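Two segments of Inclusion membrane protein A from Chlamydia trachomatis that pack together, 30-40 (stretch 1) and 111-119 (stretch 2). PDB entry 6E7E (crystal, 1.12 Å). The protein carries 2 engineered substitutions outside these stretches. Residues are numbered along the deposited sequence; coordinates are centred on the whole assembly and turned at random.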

# COMPACT_ATOMS: atom_id res chain seq x y z
N LYS A 30 -13.44 -3.37 1.54
CA LYS A 30 -14.82 -3.86 1.36
C LYS A 30 -15.54 -3.91 2.71
O LYS A 30 -16.73 -3.58 2.79
CB LYS A 30 -14.80 -5.24 0.70
CG LYS A 30 -16.15 -5.79 0.29
CD LYS A 30 -16.03 -6.93 -0.68
CE LYS A 30 -15.63 -8.20 0.03
NZ LYS A 30 -15.83 -9.37 -0.84
N GLU A 31 -14.83 -4.32 3.75
CA GLU A 31 -15.43 -4.38 5.10
C GLU A 31 -15.89 -2.98 5.53
O GLU A 31 -16.98 -2.84 6.10
CB GLU A 31 -14.41 -4.94 6.08
CG GLU A 31 -14.99 -5.29 7.42
CD GLU A 31 -14.03 -5.99 8.37
OE1 GLU A 31 -12.81 -5.72 8.29
OE2 GLU A 31 -14.49 -6.78 9.24
N PHE A 32 -15.09 -1.96 5.27
CA PHE A 32 -15.47 -0.58 5.67
C PHE A 32 -16.53 -0.01 4.75
O PHE A 32 -17.33 0.78 5.24
CB PHE A 32 -14.23 0.31 5.82
CG PHE A 32 -13.54 0.02 7.13
CD1 PHE A 32 -14.09 0.50 8.31
CD2 PHE A 32 -12.44 -0.80 7.22
CE1 PHE A 32 -13.55 0.17 9.54
CE2 PHE A 32 -11.91 -1.14 8.44
CZ PHE A 32 -12.47 -0.67 9.59
N LEU A 33 -16.63 -0.45 3.50
CA LEU A 33 -17.78 -0.06 2.67
C LEU A 33 -19.06 -0.61 3.31
O LEU A 33 -20.04 0.11 3.47
CB LEU A 33 -17.63 -0.59 1.25
CG LEU A 33 -18.79 -0.26 0.33
CD1 LEU A 33 -18.95 1.25 0.17
CD2 LEU A 33 -18.52 -0.89 -1.02
N HIS A 34 -19.06 -1.88 3.65
CA HIS A 34 -20.21 -2.48 4.36
C HIS A 34 -20.53 -1.67 5.62
O HIS A 34 -21.68 -1.31 5.83
CB HIS A 34 -19.92 -3.93 4.73
CG HIS A 34 -20.20 -4.93 3.67
ND1 HIS A 34 -19.36 -5.38 2.65
CD2 HIS A 34 -21.33 -5.64 3.53
CE1 HIS A 34 -20.01 -6.33 1.98
NE2 HIS A 34 -21.21 -6.47 2.48
N LEU A 35 -19.54 -1.43 6.45
CA LEU A 35 -19.75 -0.75 7.75
C LEU A 35 -20.33 0.64 7.51
O LEU A 35 -21.21 1.08 8.25
CB LEU A 35 -18.44 -0.70 8.53
CG LEU A 35 -18.58 -0.47 10.03
CD1 LEU A 35 -19.14 -1.70 10.71
CD2 LEU A 35 -17.21 -0.11 10.61
N SER A 36 -19.82 1.33 6.51
CA SER A 36 -20.28 2.69 6.19
C SER A 36 -21.79 2.68 5.91
O SER A 36 -22.50 3.55 6.41
CB SER A 36 -19.47 3.28 5.07
OG SER A 36 -19.92 4.57 4.81
N LYS A 37 -22.25 1.71 5.15
CA LYS A 37 -23.68 1.66 4.78
C LYS A 37 -24.50 1.16 5.96
O LYS A 37 -25.59 1.69 6.19
CB LYS A 37 -23.86 0.74 3.58
CG LYS A 37 -23.14 1.21 2.35
CD LYS A 37 -23.41 2.64 1.97
CE LYS A 37 -22.77 3.05 0.67
NZ LYS A 37 -22.73 4.52 0.52
N GLU A 38 -24.01 0.19 6.69
CA GLU A 38 -24.73 -0.37 7.85
C GLU A 38 -25.02 0.73 8.87
O GLU A 38 -26.06 0.67 9.50
CB GLU A 38 -23.88 -1.45 8.51
CG GLU A 38 -23.80 -2.76 7.76
CD GLU A 38 -22.72 -3.65 8.33
OE1 GLU A 38 -22.49 -3.54 9.58
OE2 GLU A 38 -22.13 -4.45 7.55
N PHE A 39 -24.09 1.65 9.05
CA PHE A 39 -24.14 2.67 10.12
C PHE A 39 -24.54 4.05 9.63
O PHE A 39 -24.60 4.98 10.42
CB PHE A 39 -22.84 2.67 10.92
CG PHE A 39 -22.76 1.52 11.87
CD1 PHE A 39 -22.28 0.28 11.49
CD2 PHE A 39 -23.22 1.67 13.17
CE1 PHE A 39 -22.30 -0.79 12.36
CE2 PHE A 39 -23.21 0.60 14.04
CZ PHE A 39 -22.76 -0.63 13.63
N ALA A 40 -24.90 4.17 8.37
CA ALA A 40 -25.20 5.50 7.79
C ALA A 40 -26.30 6.18 8.60
O ALA A 40 -26.21 7.40 8.76
CB ALA A 40 -25.59 5.35 6.35
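Stretch 2 (111-119) AEEVRRLAH

The apolar centre of this contact is built from Leu-35 and Phe-39 of stretch 1 and Ala-111, Val-114 and Ala-118 of stretch 2, residues spaced three or four apart so that each set recurs along one flank of its helix. Both stretches are helical, stretch 1 over Lys-30 to Glu-38 at least, stretch 2 throughout, each continuing a helix that begins earlier in the chain. They run in nearly the same direction, their axes crossing at 25° and approaching to 10.8 Å. The backbones come nearest where the CA atoms of Leu-35 and Ala-111 lie 6.9 Å apart, and the short side chain of Ala-111 suits this narrow place.

Leu-35, with chi1 t and chi2 p, points toward stretch 2. Its CD2 lies 4.1 Å from Ala-111 CB, and its CD1 lies 4.3 Å from Val-114 CG1. One turn on, Phe-39 adopts chi1 m and reaches further along the partner helix. Val-114 CG1 sits over one face of its ring, 4.1 Å from Phe-39 CZ, whereas Ala-118 CB meets the ring edge, 3.6 Å from Phe-39 CE2. A flat aromatic ring can thus serve a branched side chain and a small one at once. At the other end, Phe-32 starts away from stretch 2, but its ring swings back to bring CZ within 4.1 Å of Ala-111 CB.

Arg-115 carries the contact from apolar to polar. Its CA-to-CB bond points sideways, yet the long side chain, m at chi1 and extended through chi2 and chi3, reaches across to stretch 1. Its methylene CG packs 3.8 Å from Leu-35 CD1, and that same methyl lies over one face of the guanidinium, while Glu-38 OE1 meets the group at its edge. There the two charged groups form a salt bridge with two hydrogen bonds: Arg-115 NE donates to Glu-38 OE1 at 2.9 Å, almost straight at 174°, and Arg-115 NH2 donates to Glu-38 OE2 at 3.0 Å, more bent at 137°.

Glu-31, extended with chi1 and chi2 both t, lays its carboxylate against Ala-111, with CD 3.4 Å from Ala-111 CB. Two waters join it to the backbone of stretch 2. Water 1 lies 3.0 Å from Glu-31 OE1 and accepts from Ala-111 N at 2.9 Å; water 2 lies 2.9 Å from Glu-31 OE2 and accepts from Glu-112 N at 3.0 Å. A carboxylate, with two oxygens, can face both waters at once.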

# COMPACT_ATOMS: atom_id res chain seq x y z
N ALA A 111 -13.71 -3.39 12.62
CA ALA A 111 -15.08 -3.32 12.08
C ALA A 111 -15.99 -4.26 12.88
O ALA A 111 -17.11 -3.89 13.24
CB ALA A 111 -15.09 -3.67 10.61
N GLU A 112 -15.62 -5.52 13.02
CA GLU A 112 -16.46 -6.44 13.82
C GLU A 112 -16.45 -6.00 15.28
O GLU A 112 -17.47 -6.18 15.96
CB GLU A 112 -15.98 -7.89 13.68
CG GLU A 112 -16.11 -8.46 12.28
CD GLU A 112 -17.55 -8.71 11.89
OE1 GLU A 112 -18.32 -9.18 12.75
OE2 GLU A 112 -17.91 -8.44 10.72
N GLU A 113 -15.50 -5.37 15.87
CA GLU A 113 -15.61 -4.85 17.24
C GLU A 113 -16.67 -3.75 17.29
O GLU A 113 -17.47 -3.72 18.24
CB GLU A 113 -14.27 -4.41 17.79
CG GLU A 113 -14.36 -3.87 19.21
CD GLU A 113 -14.84 -4.81 20.31
OE1 GLU A 113 -15.04 -6.02 20.04
OE2 GLU A 113 -14.97 -4.33 21.45
N VAL A 114 -16.72 -2.84 16.33
CA VAL A 114 -17.78 -1.82 16.28
C VAL A 114 -19.14 -2.49 16.20
O VAL A 114 -20.06 -2.07 16.90
CB VAL A 114 -17.56 -0.91 15.06
CG1 VAL A 114 -18.81 -0.15 14.69
CG2 VAL A 114 -16.40 0.02 15.30
N ARG A 115 -19.27 -3.49 15.34
CA ARG A 115 -20.59 -4.18 15.23
C ARG A 115 -20.98 -4.82 16.58
O ARG A 115 -22.14 -4.69 16.97
CB ARG A 115 -20.60 -5.21 14.11
CG ARG A 115 -20.46 -4.59 12.72
CD ARG A 115 -20.43 -5.74 11.75
NE ARG A 115 -20.30 -5.27 10.40
CZ ARG A 115 -19.33 -5.57 9.57
NH1 ARG A 115 -18.34 -6.37 9.94
NH2 ARG A 115 -19.31 -5.01 8.37
N ARG A 116 -20.02 -5.40 17.25
CA ARG A 116 -20.24 -6.06 18.56
C ARG A 116 -20.69 -5.01 19.57
O ARG A 116 -21.68 -5.24 20.29
CB ARG A 116 -18.97 -6.78 19.03
CG ARG A 116 -19.16 -7.67 20.24
CD ARG A 116 -17.88 -8.18 20.86
NE ARG A 116 -17.19 -7.11 21.53
CZ ARG A 116 -17.55 -6.59 22.70
NH1 ARG A 116 -18.54 -7.12 23.40
NH2 ARG A 116 -16.88 -5.57 23.19
N LEU A 117 -19.98 -3.90 19.66
CA LEU A 117 -20.35 -2.82 20.59
C LEU A 117 -21.76 -2.30 20.29
O LEU A 117 -22.56 -2.13 21.21
CB LEU A 117 -19.34 -1.70 20.49
CG LEU A 117 -17.94 -2.04 21.00
CD1 LEU A 117 -16.97 -0.94 20.59
CD2 LEU A 117 -17.92 -2.24 22.50
N ALA A 118 -22.06 -2.03 19.03
CA ALA A 118 -23.36 -1.46 18.64
C ALA A 118 -24.47 -2.44 19.00
O ALA A 118 -25.52 -2.03 19.53
CB ALA A 118 -23.38 -1.14 17.18
N HIS A 119 -24.27 -3.73 18.76
CA HIS A 119 -25.31 -4.75 19.02
C HIS A 119 -25.60 -4.79 20.53
O HIS A 119 -26.73 -5.14 20.88
CB HIS A 119 -24.88 -6.11 18.48
CG HIS A 119 -25.84 -7.20 18.78
ND1 HIS A 119 -25.59 -8.14 19.76
CD2 HIS A 119 -27.07 -7.47 18.30
CE1 HIS A 119 -26.61 -8.97 19.85
NE2 HIS A 119 -27.53 -8.58 18.96
O HOH W 1 -11.81 -4.06 10.55
O HOH W 2 -13.25 -6.85 11.81